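Local coordinates for putative lipoprotein (Parabacteroides distasonis, PDB 4FVS) that is of unknown function but, as a putative exported lipoprotein of the DUF3108-like family in the LolA/LolB clan, probably binds a lipid or similar hydrophobic ligand, at residues A[4-9]-A[66-71]; A[10-15]-A[35-40]; A[73-78]-A[103-108]; A[118-123]-A[142-147]. One frame throughout, in Å; residues are numbered along the deposited sequence.

Contact 1 of 4, residues A[4-9]-A[66-71]; sequences CTFFFP and IKAYCQ
A disulfide staples the N-terminal loop, residues 4-9, to residues 66-71, the end of strand 60-71, and the two segments run in nearly opposite directions (165° apart). Cys-4 SG lies 2.0 Å from Cys-70 SG. The S-S torsion is -83°, and SG of Cys-4 is held anti to its backbone N (chi1 -172°). Beyond the bridge the loop lays two rings along the inward-facing residues of the strand. Phe-6 reaches Cys-70 with its CD1 flank, 3.8 Å from SG, in an oblique sulfur-aromatic contact, while Ala-68 O sits at the ring edge, 3.6 Å from CZ. Phe-8, its CG anti to the backbone N, brings CD2 to 3.7 Å from Ala-68 CB and CZ to the CG2 methyl of Ile-66. The methyl of Ala-68 is thus shared by both phenyl groups, and Phe-75 meets the Phe-6 ring edge-to-face. With one covalent bond and otherwise mainly apolar contacts, the loop is pinned at its start and held further along by buried hydrocarbon.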
loop_
_atom_site.group_PDB
_atom_site.type_symbol
_atom_site.label_atom_id
_atom_site.label_comp_id
_atom_site.label_asym_id
_atom_site.label_seq_id
_atom_site.Cartn_x
_atom_site.Cartn_y
_atom_site.Cartn_z
ATOM N N CYS A 4 16.267 -12.170 4.100
ATOM C CA CYS A 4 14.920 -11.601 4.041
ATOM C C CYS A 4 14.929 -10.404 3.092
ATOM O O CYS A 4 15.594 -9.399 3.371
ATOM C CB CYS A 4 14.413 -11.217 5.435
ATOM S SG CYS A 4 12.664 -10.709 5.495
ATOM N N THR A 5 14.216 -10.533 1.945
ATOM C CA THR A 5 14.038 -9.478 0.945
ATOM C C THR A 5 13.049 -8.458 1.517
ATOM O O THR A 5 11.953 -8.832 1.953
ATOM C CB THR A 5 13.580 -10.060 -0.388
ATOM O OG1 THR A 5 14.428 -11.144 -0.745
ATOM C CG2 THR A 5 13.569 -9.039 -1.500
ATOM N N PHE A 6 13.469 -7.182 1.564
ATOM C CA PHE A 6 12.707 -6.083 2.127
ATOM C C PHE A 6 11.965 -5.345 1.008
ATOM O O PHE A 6 12.594 -4.674 0.190
ATOM C CB PHE A 6 13.663 -5.155 2.890
ATOM C CG PHE A 6 13.053 -4.446 4.069
ATOM C CD1 PHE A 6 13.013 -5.050 5.313
ATOM C CD2 PHE A 6 12.558 -3.151 3.945
ATOM C CE1 PHE A 6 12.462 -4.384 6.407
ATOM C CE2 PHE A 6 12.006 -2.488 5.041
ATOM C CZ PHE A 6 11.962 -3.109 6.261
ATOM N N PHE A 7 10.627 -5.479 0.958
ATOM C CA PHE A 7 9.826 -4.838 -0.080
ATOM C C PHE A 7 9.381 -3.432 0.372
ATOM O O PHE A 7 8.186 -3.135 0.431
ATOM C CB PHE A 7 8.630 -5.718 -0.466
ATOM C CG PHE A 7 9.067 -7.015 -1.097
ATOM C CD1 PHE A 7 9.579 -7.040 -2.388
ATOM C CD2 PHE A 7 8.998 -8.208 -0.387
ATOM C CE1 PHE A 7 9.993 -8.234 -2.966
ATOM C CE2 PHE A 7 9.420 -9.401 -0.967
ATOM C CZ PHE A 7 9.913 -9.405 -2.258
ATOM N N PHE A 8 10.362 -2.565 0.668
ATOM C CA PHE A 8 10.163 -1.194 1.112
ATOM C C PHE A 8 11.508 -0.495 1.210
ATOM O O PHE A 8 12.478 -1.193 1.491
ATOM C CB PHE A 8 9.454 -1.204 2.473
ATOM C CG PHE A 8 8.779 0.079 2.901
ATOM C CD1 PHE A 8 7.589 0.492 2.307
ATOM C CD2 PHE A 8 9.300 0.842 3.937
ATOM C CE1 PHE A 8 6.964 1.667 2.706
ATOM C CE2 PHE A 8 8.660 2.008 4.348
ATOM C CZ PHE A 8 7.492 2.408 3.735
ATOM N N PRO A 9 11.634 0.850 1.010
ATOM C CA PRO A 9 12.952 1.494 1.155
ATOM C C PRO A 9 13.515 1.259 2.554
ATOM O O PRO A 9 12.753 1.241 3.522
ATOM C CB PRO A 9 12.650 2.967 0.888
ATOM C CG PRO A 9 11.453 2.945 0.056
ATOM C CD PRO A 9 10.618 1.853 0.634
ATOM N N ILE A 66 4.472 5.028 8.801
ATOM C CA ILE A 66 4.231 3.647 8.426
ATOM C C ILE A 66 5.437 2.811 8.806
ATOM O O ILE A 66 6.576 3.260 8.651
ATOM C CB ILE A 66 3.858 3.519 6.918
ATOM C CG1 ILE A 66 3.385 2.091 6.570
ATOM C CG2 ILE A 66 4.961 3.993 5.982
ATOM C CD1 ILE A 66 2.215 2.026 5.653
ATOM N N LYS A 67 5.183 1.616 9.372
ATOM C CA LYS A 67 6.247 0.696 9.788
ATOM C C LYS A 67 6.311 -0.515 8.850
ATOM O O LYS A 67 5.298 -0.965 8.338
ATOM C CB LYS A 67 6.081 0.244 11.245
ATOM C CG LYS A 67 6.789 1.131 12.253
ATOM C CD LYS A 67 7.039 0.391 13.568
ATOM C CE LYS A 67 7.996 1.128 14.490
ATOM N NZ LYS A 67 8.403 0.311 15.661
ATOM N N ALA A 68 7.520 -0.971 8.575
ATOM C CA ALA A 68 7.822 -2.140 7.752
ATOM C C ALA A 68 8.878 -2.952 8.445
ATOM O O ALA A 68 9.800 -2.368 9.021
ATOM C CB ALA A 68 8.300 -1.725 6.365
ATOM N N TYR A 69 8.758 -4.288 8.427
ATOM C CA TYR A 69 9.777 -5.101 9.089
ATOM C C TYR A 69 9.910 -6.507 8.509
ATOM O O TYR A 69 9.006 -7.012 7.850
ATOM C CB TYR A 69 9.506 -5.204 10.612
ATOM C CG TYR A 69 8.149 -5.763 10.956
ATOM C CD1 TYR A 69 7.946 -7.137 11.056
ATOM C CD2 TYR A 69 7.075 -4.921 11.225
ATOM C CE1 TYR A 69 6.696 -7.663 11.374
ATOM C CE2 TYR A 69 5.819 -5.434 11.544
ATOM C CZ TYR A 69 5.629 -6.810 11.601
ATOM O OH TYR A 69 4.399 -7.346 11.912
ATOM N N CYS A 70 11.080 -7.106 8.777
ATOM C CA CYS A 70 11.465 -8.491 8.531
ATOM C C CYS A 70 11.508 -9.214 9.865
ATOM O O CYS A 70 12.126 -8.718 10.811
ATOM C CB CYS A 70 12.806 -8.593 7.810
ATOM S SG CYS A 70 12.674 -8.726 6.008
ATOM N N GLN A 71 10.852 -10.365 9.958
ATOM C CA GLN A 71 10.873 -11.198 11.147
ATOM C C GLN A 71 11.010 -12.579 10.689
ATOM O O GLN A 71 10.108 -13.107 10.048
ATOM C CB GLN A 71 9.630 -11.033 12.049
ATOM C CG GLN A 71 9.591 -9.770 12.908
ATOM C CD GLN A 71 9.724 -10.066 14.377
ATOM O OE1 GLN A 71 10.640 -10.776 14.815
ATOM N NE2 GLN A 71 8.829 -9.491 15.176
#

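Contact 2 of 4, residues A[10-15]-A[35-40]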
loop_
_atom_site.group_PDB
_atom_site.type_symbol
_atom_site.label_atom_id
_atom_site.label_comp_id
_atom_site.label_asym_id
_atom_site.label_seq_id
_atom_site.Cartn_x
_atom_site.Cartn_y
_atom_site.Cartn_z
ATOM N N GLN A 10 14.819 1.010 2.658
ATOM C CA GLN A 10 15.421 0.679 3.941
ATOM C C GLN A 10 16.671 1.539 4.241
ATOM O O GLN A 10 17.452 1.181 5.131
ATOM C CB GLN A 10 15.779 -0.828 3.966
ATOM C CG GLN A 10 16.604 -1.303 2.758
ATOM C CD GLN A 10 17.042 -2.744 2.820
ATOM O OE1 GLN A 10 16.717 -3.512 3.729
ATOM N NE2 GLN A 10 17.816 -3.145 1.837
ATOM N N THR A 11 16.850 2.664 3.518
ATOM C CA THR A 11 17.986 3.563 3.735
ATOM C C THR A 11 17.475 4.854 4.355
ATOM O O THR A 11 16.574 5.475 3.800
ATOM C CB THR A 11 18.760 3.804 2.440
ATOM O OG1 THR A 11 19.235 2.551 1.953
ATOM C CG2 THR A 11 19.936 4.765 2.632
ATOM N N GLU A 12 18.061 5.253 5.501
ATOM C CA GLU A 12 17.684 6.450 6.252
ATOM C C GLU A 12 17.837 7.698 5.372
ATOM O O GLU A 12 18.868 7.873 4.721
ATOM C CB GLU A 12 18.530 6.559 7.529
ATOM C CG GLU A 12 17.919 7.418 8.630
ATOM C CD GLU A 12 18.629 7.382 9.974
ATOM O OE1 GLU A 12 18.765 6.277 10.553
ATOM O OE2 GLU A 12 18.986 8.470 10.482
ATOM N N GLY A 13 16.776 8.501 5.315
ATOM C CA GLY A 13 16.739 9.735 4.535
ATOM C C GLY A 13 16.256 9.608 3.100
ATOM O O GLY A 13 16.135 10.622 2.397
ATOM N N THR A 14 15.986 8.363 2.646
ATOM C CA THR A 14 15.494 8.102 1.297
ATOM C C THR A 14 14.113 8.705 1.186
ATOM O O THR A 14 13.301 8.557 2.097
ATOM C CB THR A 14 15.521 6.601 1.005
ATOM O OG1 THR A 14 16.881 6.183 0.974
ATOM C CG2 THR A 14 14.847 6.229 -0.305
ATOM N N VAL A 15 13.872 9.429 0.096
ATOM C CA VAL A 15 12.588 10.057 -0.198
ATOM C C VAL A 15 12.017 9.459 -1.492
ATOM O O VAL A 15 12.768 9.055 -2.381
ATOM C CB VAL A 15 12.673 11.612 -0.275
ATOM C CG1 VAL A 15 12.931 12.236 1.088
ATOM C CG2 VAL A 15 13.706 12.077 -1.292
ATOM N N VAL A 35 12.146 7.707 4.684
ATOM C CA VAL A 35 12.631 6.786 5.716
ATOM C C VAL A 35 13.204 7.624 6.869
ATOM O O VAL A 35 14.216 8.300 6.691
ATOM C CB VAL A 35 13.665 5.768 5.182
ATOM C CG1 VAL A 35 14.201 4.894 6.309
ATOM C CG2 VAL A 35 13.076 4.916 4.065
ATOM N N ASP A 36 12.535 7.601 8.022
ATOM C CA ASP A 36 12.948 8.364 9.187
ATOM C C ASP A 36 13.965 7.562 10.020
ATOM O O ASP A 36 15.017 8.105 10.344
ATOM C CB ASP A 36 11.725 8.770 10.031
ATOM C CG ASP A 36 11.937 9.917 11.013
ATOM O OD1 ASP A 36 13.099 10.384 11.160
ATOM O OD2 ASP A 36 10.941 10.359 11.626
ATOM N N GLU A 37 13.673 6.284 10.347
ATOM C CA GLU A 37 14.575 5.437 11.137
ATOM C C GLU A 37 14.653 3.997 10.600
ATOM O O GLU A 37 13.653 3.438 10.163
ATOM C CB GLU A 37 14.164 5.401 12.626
ATOM C CG GLU A 37 14.433 6.681 13.414
ATOM C CD GLU A 37 15.866 7.187 13.486
ATOM O OE1 GLU A 37 16.797 6.353 13.588
ATOM O OE2 GLU A 37 16.053 8.426 13.474
ATOM N N VAL A 38 15.869 3.418 10.638
ATOM C CA VAL A 38 16.180 2.043 10.247
ATOM C C VAL A 38 16.886 1.378 11.438
ATOM O O VAL A 38 17.851 1.942 11.978
ATOM C CB VAL A 38 17.022 1.948 8.942
ATOM C CG1 VAL A 38 17.209 0.497 8.513
ATOM C CG2 VAL A 38 16.397 2.743 7.811
ATOM N N GLU A 39 16.396 0.200 11.866
ATOM C CA GLU A 39 16.993 -0.550 12.976
ATOM C C GLU A 39 17.183 -2.016 12.594
ATOM O O GLU A 39 16.244 -2.681 12.150
ATOM C CB GLU A 39 16.156 -0.438 14.264
ATOM C CG GLU A 39 16.903 -0.932 15.501
ATOM C CD GLU A 39 16.203 -0.880 16.850
ATOM O OE1 GLU A 39 14.951 -0.865 16.889
ATOM O OE2 GLU A 39 16.920 -0.908 17.878
ATOM N N THR A 40 18.409 -2.511 12.778
ATOM C CA THR A 40 18.759 -3.897 12.513
ATOM C C THR A 40 18.664 -4.649 13.846
ATOM O O THR A 40 19.419 -4.376 14.778
ATOM C CB THR A 40 20.131 -3.975 11.830
ATOM O OG1 THR A 40 20.025 -3.355 10.548
ATOM C CG2 THR A 40 20.618 -5.403 11.649
#
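Two backbone hydrogen bonds join the type II turn Thr-11 to Thr-14 to the strand residue Val-35. Gly-13 N donates to Val-35 O at 2.9 Å, in the plane of that carbonyl, and Val-35 N donates in return to Thr-14 O at 3.0 Å, nearly along the C=O axis. Val-35 is therefore gripped through both its N-H and its carbonyl. Inside the turn, Thr-11 O accepts from Thr-14 N and also from Thr-14 OG1, 2.9 Å away; the hydroxyl approaches from above the carbonyl plane. Gly-13 takes the positive phi (90°) of the turn, where a side chain would clash with the carbonyl oxygen of Glu-12.

Van der Waals packing sets valine side chains against the main chain of the turn. Val-35 directs CB and both methyls at Thr-11 O, with CG1 also beside Glu-12 CA, and Val-38 sets CG2 3.3 Å from Gln-10 O.

Among the charged groups, Glu-12 extends from a CG anti to its N (chi1 -158°), laying CG near Asp-36 O. Its carboxylate runs alongside that of Glu-37, OE1 to OE1 3.6 Å, and this proximity is likely to disfavour full ionisation of both, raising the pKa of one carboxylate.

The contact lies at the surface, where Asp-36 and Glu-37 form a classic bulge opposite Glu-48. Strand 44-54 backs Val-35 and Val-38 through Val-47, and Gln-10 OE1 is hydrogen-bonded to Gln-45 NE2.

Contact 3 of 4, residues A[73-78]-A[103-108]; sequences GEFFLD and INYPNP
Short antiparallel pairing joins strands 74-78 and 102-104, with Phe-76 and Asn-104 as a non-hydrogen-bonded pair and Leu-77 and Ile-103 as a hydrogen-bonded one. The backbone ladder consists of Leu-77 N to Ile-103 O (3.0 Å), Ile-103 N to Leu-77 O, and beyond them Tyr-105 N to Phe-75 O (2.9 Å). Two of these acceptors, Phe-75 O and Ile-103 O, also receive CA-H...O contacts, from Asn-104 CA and Phe-76 CA respectively.

The polar side-chain contact is between Asn-104 and Glu-74. Asn-104 CG stands in the crowded position between its N and carbonyl carbon (chi1 72°), where OD1 accepts from Asp-121 N and ND2 donates to Tyr-119 O. ND2 also gives a bent hydrogen bond (131°) to the anti lone pair of Glu-74 OE2, 2.9 Å away, with carboxylate and amide planes nearly perpendicular. An alanine here in place of Glu-74 would remove the acceptor and the chain that covers Asn-104 CB, and would probably weaken the grip on the Asn-104 amide, leaving it to Asp-121 and Tyr-119.

Apolar contacts lie on both sides of the pairing. Beside Asn-104, the Phe-76 ring crosses obliquely, CE2 resting 3.7 Å from Asn-104 CB. On the Leu-77 side, Tyr-105 runs alongside Phe-75 and crosses Leu-77, whose CB lies 3.8 Å from Tyr-105 CE1. Tyr-105 CB meets the edge of the Phe-75 ring in its plane, 3.8 Å from CD2.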
loop_
_atom_site.group_PDB
_atom_site.type_symbol
_atom_site.label_atom_id
_atom_site.label_comp_id
_atom_site.label_asym_id
_atom_site.label_seq_id
_atom_site.Cartn_x
_atom_site.Cartn_y
_atom_site.Cartn_z
ATOM N N GLY A 73 12.747 -14.185 8.283
ATOM C CA GLY A 73 12.651 -14.488 6.865
ATOM C C GLY A 73 11.421 -14.026 6.124
ATOM O O GLY A 73 11.373 -14.185 4.904
ATOM N N GLU A 74 10.436 -13.426 6.825
ATOM C CA GLU A 74 9.187 -12.945 6.217
ATOM C C GLU A 74 9.072 -11.447 6.378
ATOM O O GLU A 74 9.409 -10.913 7.441
ATOM C CB GLU A 74 7.963 -13.654 6.831
ATOM C CG GLU A 74 6.682 -13.504 6.029
ATOM C CD GLU A 74 5.580 -14.516 6.295
ATOM O OE1 GLU A 74 5.583 -15.156 7.369
ATOM O OE2 GLU A 74 4.716 -14.685 5.406
ATOM N N PHE A 75 8.587 -10.768 5.303
ATOM C CA PHE A 75 8.438 -9.320 5.236
ATOM C C PHE A 75 6.981 -8.898 5.471
ATOM O O PHE A 75 6.066 -9.406 4.814
ATOM C CB PHE A 75 8.938 -8.774 3.880
ATOM C CG PHE A 75 8.717 -7.286 3.727
ATOM C CD1 PHE A 75 9.589 -6.371 4.316
ATOM C CD2 PHE A 75 7.595 -6.796 3.062
ATOM C CE1 PHE A 75 9.349 -5.000 4.235
ATOM C CE2 PHE A 75 7.365 -5.422 2.973
ATOM C CZ PHE A 75 8.250 -4.533 3.555
ATOM N N PHE A 76 6.790 -7.893 6.346
ATOM C CA PHE A 76 5.477 -7.338 6.696
ATOM C C PHE A 76 5.435 -5.819 6.551
ATOM O O PHE A 76 6.422 -5.132 6.779
ATOM C CB PHE A 76 5.103 -7.718 8.134
ATOM C CG PHE A 76 5.115 -9.205 8.418
ATOM C CD1 PHE A 76 6.298 -9.855 8.764
ATOM C CD2 PHE A 76 3.945 -9.953 8.352
ATOM C CE1 PHE A 76 6.308 -11.223 9.004
ATOM C CE2 PHE A 76 3.959 -11.317 8.596
ATOM C CZ PHE A 76 5.140 -11.944 8.921
ATOM N N LEU A 77 4.271 -5.303 6.204
ATOM C CA LEU A 77 4.033 -3.875 6.031
ATOM C C LEU A 77 2.638 -3.525 6.558
ATOM O O LEU A 77 1.726 -4.344 6.410
ATOM C CB LEU A 77 4.164 -3.551 4.531
ATOM C CG LEU A 77 4.000 -2.103 4.058
ATOM C CD1 LEU A 77 5.086 -1.187 4.637
ATOM C CD2 LEU A 77 4.049 -2.044 2.559
ATOM N N ASP A 78 2.460 -2.319 7.158
ATOM C CA ASP A 78 1.144 -1.896 7.641
ATOM C C ASP A 78 0.159 -1.888 6.460
ATOM O O ASP A 78 0.453 -1.300 5.404
ATOM C CB ASP A 78 1.202 -0.524 8.350
ATOM C CG ASP A 78 0.113 -0.295 9.403
ATOM O OD1 ASP A 78 -1.019 -0.822 9.223
ATOM O OD2 ASP A 78 0.377 0.448 10.379
ATOM N N ILE A 103 0.404 -6.929 7.401
ATOM C CA ILE A 103 0.212 -8.059 6.492
ATOM C C ILE A 103 1.525 -8.401 5.778
ATOM O O ILE A 103 2.331 -7.512 5.500
ATOM C CB ILE A 103 -0.922 -7.791 5.483
ATOM C CG1 ILE A 103 -0.678 -6.472 4.684
ATOM C CG2 ILE A 103 -2.279 -7.803 6.212
ATOM C CD1 ILE A 103 -1.584 -6.222 3.428
ATOM N N ASN A 104 1.735 -9.690 5.484
ATOM C CA ASN A 104 2.936 -10.150 4.793
ATOM C C ASN A 104 2.876 -9.846 3.303
ATOM O O ASN A 104 1.782 -9.729 2.725
ATOM C CB ASN A 104 3.154 -11.646 4.981
ATOM C CG ASN A 104 2.185 -12.539 4.236
ATOM O OD1 ASN A 104 1.000 -12.268 4.131
ATOM N ND2 ASN A 104 2.664 -13.642 3.714
ATOM N N TYR A 105 4.076 -9.750 2.690
ATOM C CA TYR A 105 4.287 -9.589 1.273
ATOM C C TYR A 105 5.242 -10.696 0.862
ATOM O O TYR A 105 6.429 -10.657 1.192
ATOM C CB TYR A 105 4.774 -8.168 0.910
ATOM C CG TYR A 105 3.650 -7.155 0.905
ATOM C CD1 TYR A 105 3.187 -6.587 2.092
ATOM C CD2 TYR A 105 3.022 -6.789 -0.279
ATOM C CE1 TYR A 105 2.126 -5.682 2.101
ATOM C CE2 TYR A 105 1.953 -5.887 -0.284
ATOM C CZ TYR A 105 1.508 -5.337 0.910
ATOM O OH TYR A 105 0.480 -4.425 0.917
ATOM N N PRO A 106 4.719 -11.761 0.232
ATOM C CA PRO A 106 5.585 -12.881 -0.166
ATOM C C PRO A 106 6.641 -12.467 -1.200
ATOM O O PRO A 106 6.433 -11.534 -1.961
ATOM C CB PRO A 106 4.598 -13.898 -0.760
ATOM C CG PRO A 106 3.262 -13.512 -0.216
ATOM C CD PRO A 106 3.320 -12.009 -0.165
ATOM N N ASN A 107 7.798 -13.129 -1.168
ATOM C CA ASN A 107 8.942 -12.930 -2.050
ATOM C C ASN A 107 8.940 -14.018 -3.127
ATOM O O ASN A 107 9.274 -15.174 -2.843
ATOM C CB ASN A 107 10.245 -12.952 -1.236
ATOM C CG ASN A 107 11.534 -12.877 -2.029
ATOM O OD1 ASN A 107 11.576 -12.445 -3.194
ATOM N ND2 ASN A 107 12.626 -13.250 -1.372
ATOM N N PRO A 108 8.598 -13.667 -4.378
ATOM C CA PRO A 108 8.534 -14.691 -5.434
ATOM C C PRO A 108 9.892 -15.062 -6.015
ATOM O O PRO A 108 9.981 -16.009 -6.819
ATOM C CB PRO A 108 7.673 -14.032 -6.489
ATOM C CG PRO A 108 7.969 -12.584 -6.321
ATOM C CD PRO A 108 8.177 -12.343 -4.874
#

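Contact 4 of 4, residues A[118-123]-A[142-147]; sequences VYFDEA and KDREFI
Phe-120 and Arg-144 carry the packing of segment 118-123, the loop leading into strand 123-129, on strand 132-154; Ile-103 and Asn-104 of strand 102-104 pack on both segments. Phe-120 has CG anti to its carbonyl carbon (chi1 -71°), which lays one ring face over the main chain of the strand, above Arg-144 C and Glu-145 N. CD1 lies near Arg-144 O, CZ is 3.5 Å from Phe-146 N, and Phe-146 CB meets the ring at its edge.

Arg-144 leaves the strand with CG likewise anti to the carbonyl carbon, then bends at chi3 (67°) to pass beside Phe-120. Its guanidinium stands 77° to the phenyl plane, with Phe-120 CD2 centred over one of its faces, 3.6 Å from Arg-144 CZ. This turn brings NH1 to Asp-121 O at 3.0 Å, a bond in the guanidinium plane that uses a carbonyl lone pair. NH2 donates to Asn-104 O, and Tyr-105 makes a cation-pi contact with the same group. A leucine in place of Arg-144 would lose both bonds and the cation-pi contact, and would probably loosen the strand's hold on the loop and on Asn-104.

At one end Val-118 CG1 touches Phe-146 CB. At the other, Glu-122 OE2 lies 3.4 Å from Lys-142 CB.

The buried guanidinium thus has main-chain carbonyls as acceptors, and its charge is probably stabilised further by Tyr-105 and, less directly, by the Asp-121 carboxylate.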
loop_
_atom_site.group_PDB
_atom_site.type_symbol
_atom_site.label_atom_id
_atom_site.label_comp_id
_atom_site.label_asym_id
_atom_site.label_seq_id
_atom_site.Cartn_x
_atom_site.Cartn_y
_atom_site.Cartn_z
ATOM N N VAL A 118 0.941 -20.322 -1.761
ATOM C CA VAL A 118 1.490 -19.153 -1.121
ATOM C C VAL A 118 0.394 -18.550 -0.233
ATOM O O VAL A 118 -0.735 -18.266 -0.686
ATOM C CB VAL A 118 2.131 -18.166 -2.133
ATOM C CG1 VAL A 118 1.197 -17.802 -3.281
ATOM C CG2 VAL A 118 2.680 -16.937 -1.444
ATOM N N TYR A 119 0.750 -18.436 1.071
ATOM C CA TYR A 119 -0.110 -17.890 2.130
ATOM C C TYR A 119 -0.044 -16.364 2.179
ATOM O O TYR A 119 1.043 -15.783 2.161
ATOM C CB TYR A 119 0.250 -18.466 3.523
ATOM C CG TYR A 119 -0.655 -17.958 4.631
ATOM C CD1 TYR A 119 -1.881 -18.573 4.904
ATOM C CD2 TYR A 119 -0.306 -16.835 5.387
ATOM C CE1 TYR A 119 -2.743 -18.068 5.886
ATOM C CE2 TYR A 119 -1.158 -16.330 6.374
ATOM C CZ TYR A 119 -2.371 -16.951 6.620
ATOM O OH TYR A 119 -3.189 -16.438 7.592
ATOM N N PHE A 120 -1.214 -15.734 2.299
ATOM C CA PHE A 120 -1.350 -14.281 2.421
ATOM C C PHE A 120 -2.177 -13.923 3.621
ATOM O O PHE A 120 -3.257 -14.470 3.787
ATOM C CB PHE A 120 -2.017 -13.666 1.182
ATOM C CG PHE A 120 -1.236 -13.635 -0.097
ATOM C CD1 PHE A 120 -1.302 -14.689 -0.993
ATOM C CD2 PHE A 120 -0.506 -12.507 -0.455
ATOM C CE1 PHE A 120 -0.614 -14.642 -2.207
ATOM C CE2 PHE A 120 0.176 -12.455 -1.676
ATOM C CZ PHE A 120 0.132 -13.536 -2.535
ATOM N N ASP A 121 -1.712 -12.975 4.429
ATOM C CA ASP A 121 -2.491 -12.479 5.548
ATOM C C ASP A 121 -3.666 -11.673 5.041
ATOM O O ASP A 121 -3.531 -11.027 4.014
ATOM C CB ASP A 121 -1.614 -11.578 6.435
ATOM C CG ASP A 121 -0.507 -12.250 7.199
ATOM O OD1 ASP A 121 -0.732 -13.366 7.718
ATOM O OD2 ASP A 121 0.532 -11.611 7.393
ATOM N N GLU A 122 -4.785 -11.662 5.743
ATOM C CA GLU A 122 -5.896 -10.788 5.380
ATOM C C GLU A 122 -5.856 -9.528 6.220
ATOM O O GLU A 122 -5.314 -9.520 7.335
ATOM C CB GLU A 122 -7.247 -11.471 5.558
ATOM C CG GLU A 122 -7.534 -12.484 4.477
ATOM C CD GLU A 122 -8.903 -13.125 4.549
ATOM O OE1 GLU A 122 -9.590 -12.992 5.593
ATOM O OE2 GLU A 122 -9.282 -13.765 3.541
ATOM N N ALA A 123 -6.537 -8.506 5.748
ATOM C CA ALA A 123 -6.656 -7.256 6.468
ATOM C C ALA A 123 -8.116 -6.859 6.590
ATOM O O ALA A 123 -8.891 -7.012 5.652
ATOM C CB ALA A 123 -5.871 -6.172 5.741
ATOM N N LYS A 142 -9.136 -9.013 1.351
ATOM C CA LYS A 142 -9.133 -10.469 1.460
ATOM C C LYS A 142 -8.858 -11.124 0.104
ATOM O O LYS A 142 -8.703 -10.431 -0.892
ATOM C CB LYS A 142 -10.509 -10.936 2.026
ATOM C CG LYS A 142 -11.713 -10.386 1.250
ATOM C CD LYS A 142 -13.000 -10.477 2.022
ATOM C CE LYS A 142 -14.100 -9.736 1.287
ATOM N NZ LYS A 142 -15.331 -9.599 2.107
ATOM N N ASP A 143 -8.802 -12.474 0.079
ATOM C CA ASP A 143 -8.587 -13.305 -1.108
ATOM C C ASP A 143 -7.376 -12.814 -1.910
ATOM O O ASP A 143 -7.440 -12.708 -3.136
ATOM C CB ASP A 143 -9.858 -13.322 -1.960
ATOM C CG ASP A 143 -11.143 -13.646 -1.208
ATOM O OD1 ASP A 143 -11.193 -14.709 -0.536
ATOM O OD2 ASP A 143 -12.119 -12.877 -1.343
ATOM N N ARG A 144 -6.270 -12.518 -1.207
ATOM C CA ARG A 144 -5.033 -12.046 -1.823
ATOM C C ARG A 144 -4.392 -13.177 -2.581
ATOM O O ARG A 144 -4.300 -14.274 -2.038
ATOM C CB ARG A 144 -4.063 -11.475 -0.768
ATOM C CG ARG A 144 -4.610 -10.293 0.030
ATOM C CD ARG A 144 -3.673 -9.875 1.150
ATOM N NE ARG A 144 -2.398 -9.295 0.701
ATOM C CZ ARG A 144 -1.240 -9.463 1.332
ATOM N NH1 ARG A 144 -1.176 -10.211 2.422
ATOM N NH2 ARG A 144 -0.135 -8.906 0.865
ATOM N N GLU A 145 -3.988 -12.951 -3.832
ATOM C CA GLU A 145 -3.348 -14.007 -4.619
ATOM C C GLU A 145 -2.190 -13.459 -5.451
ATOM O O GLU A 145 -2.225 -12.328 -5.876
ATOM C CB GLU A 145 -4.339 -14.763 -5.525
ATOM C CG GLU A 145 -5.055 -13.927 -6.567
ATOM C CD GLU A 145 -5.840 -14.730 -7.584
ATOM O OE1 GLU A 145 -5.237 -15.589 -8.271
ATOM O OE2 GLU A 145 -7.048 -14.442 -7.742
ATOM N N PHE A 146 -1.167 -14.276 -5.663
ATOM C CA PHE A 146 -0.011 -13.979 -6.486
ATOM C C PHE A 146 -0.368 -14.245 -7.944
ATOM O O PHE A 146 -0.825 -15.351 -8.277
ATOM C CB PHE A 146 1.190 -14.843 -6.038
ATOM C CG PHE A 146 2.407 -14.703 -6.915
ATOM C CD1 PHE A 146 3.199 -13.556 -6.854
ATOM C CD2 PHE A 146 2.716 -15.672 -7.863
ATOM C CE1 PHE A 146 4.310 -13.409 -7.684
ATOM C CE2 PHE A 146 3.819 -15.521 -8.705
ATOM C CZ PHE A 146 4.619 -14.399 -8.597
ATOM N N ILE A 147 -0.127 -13.243 -8.817
ATOM C CA ILE A 147 -0.444 -13.353 -10.239
ATOM C C ILE A 147 0.799 -13.825 -11.018
ATOM O O ILE A 147 0.804 -14.934 -11.564
ATOM C CB ILE A 147 -1.011 -12.008 -10.781
ATOM C CG1 ILE A 147 -2.217 -11.510 -9.945
ATOM C CG2 ILE A 147 -1.352 -12.103 -12.269
ATOM C CD1 ILE A 147 -3.393 -12.603 -9.713
#

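In the fold
From the N terminus, contact 1 closes the longest loop, bringing residues 4-9 back to strand 60-71, and contact 2 is wholly enclosed within it, tying the next turn to strand 27-41. Pro-9 bridges the two by packing on Val-35 and Thr-14. Contact 3 opens only after contact 1 has closed, yet their centres are about 7 Å apart because strands 60-71 and 74-78 are sheet neighbours, hydrogen-bonded between Tyr-69 O and Phe-76 N. Contact 4 follows in series, joins contact 3 through Asn-104, and ties the loop before strand 123-129 to strand 132-154. Contacts 2 and 4 lie farthest apart, their centres about 27 Å from each other. None of the loops cross.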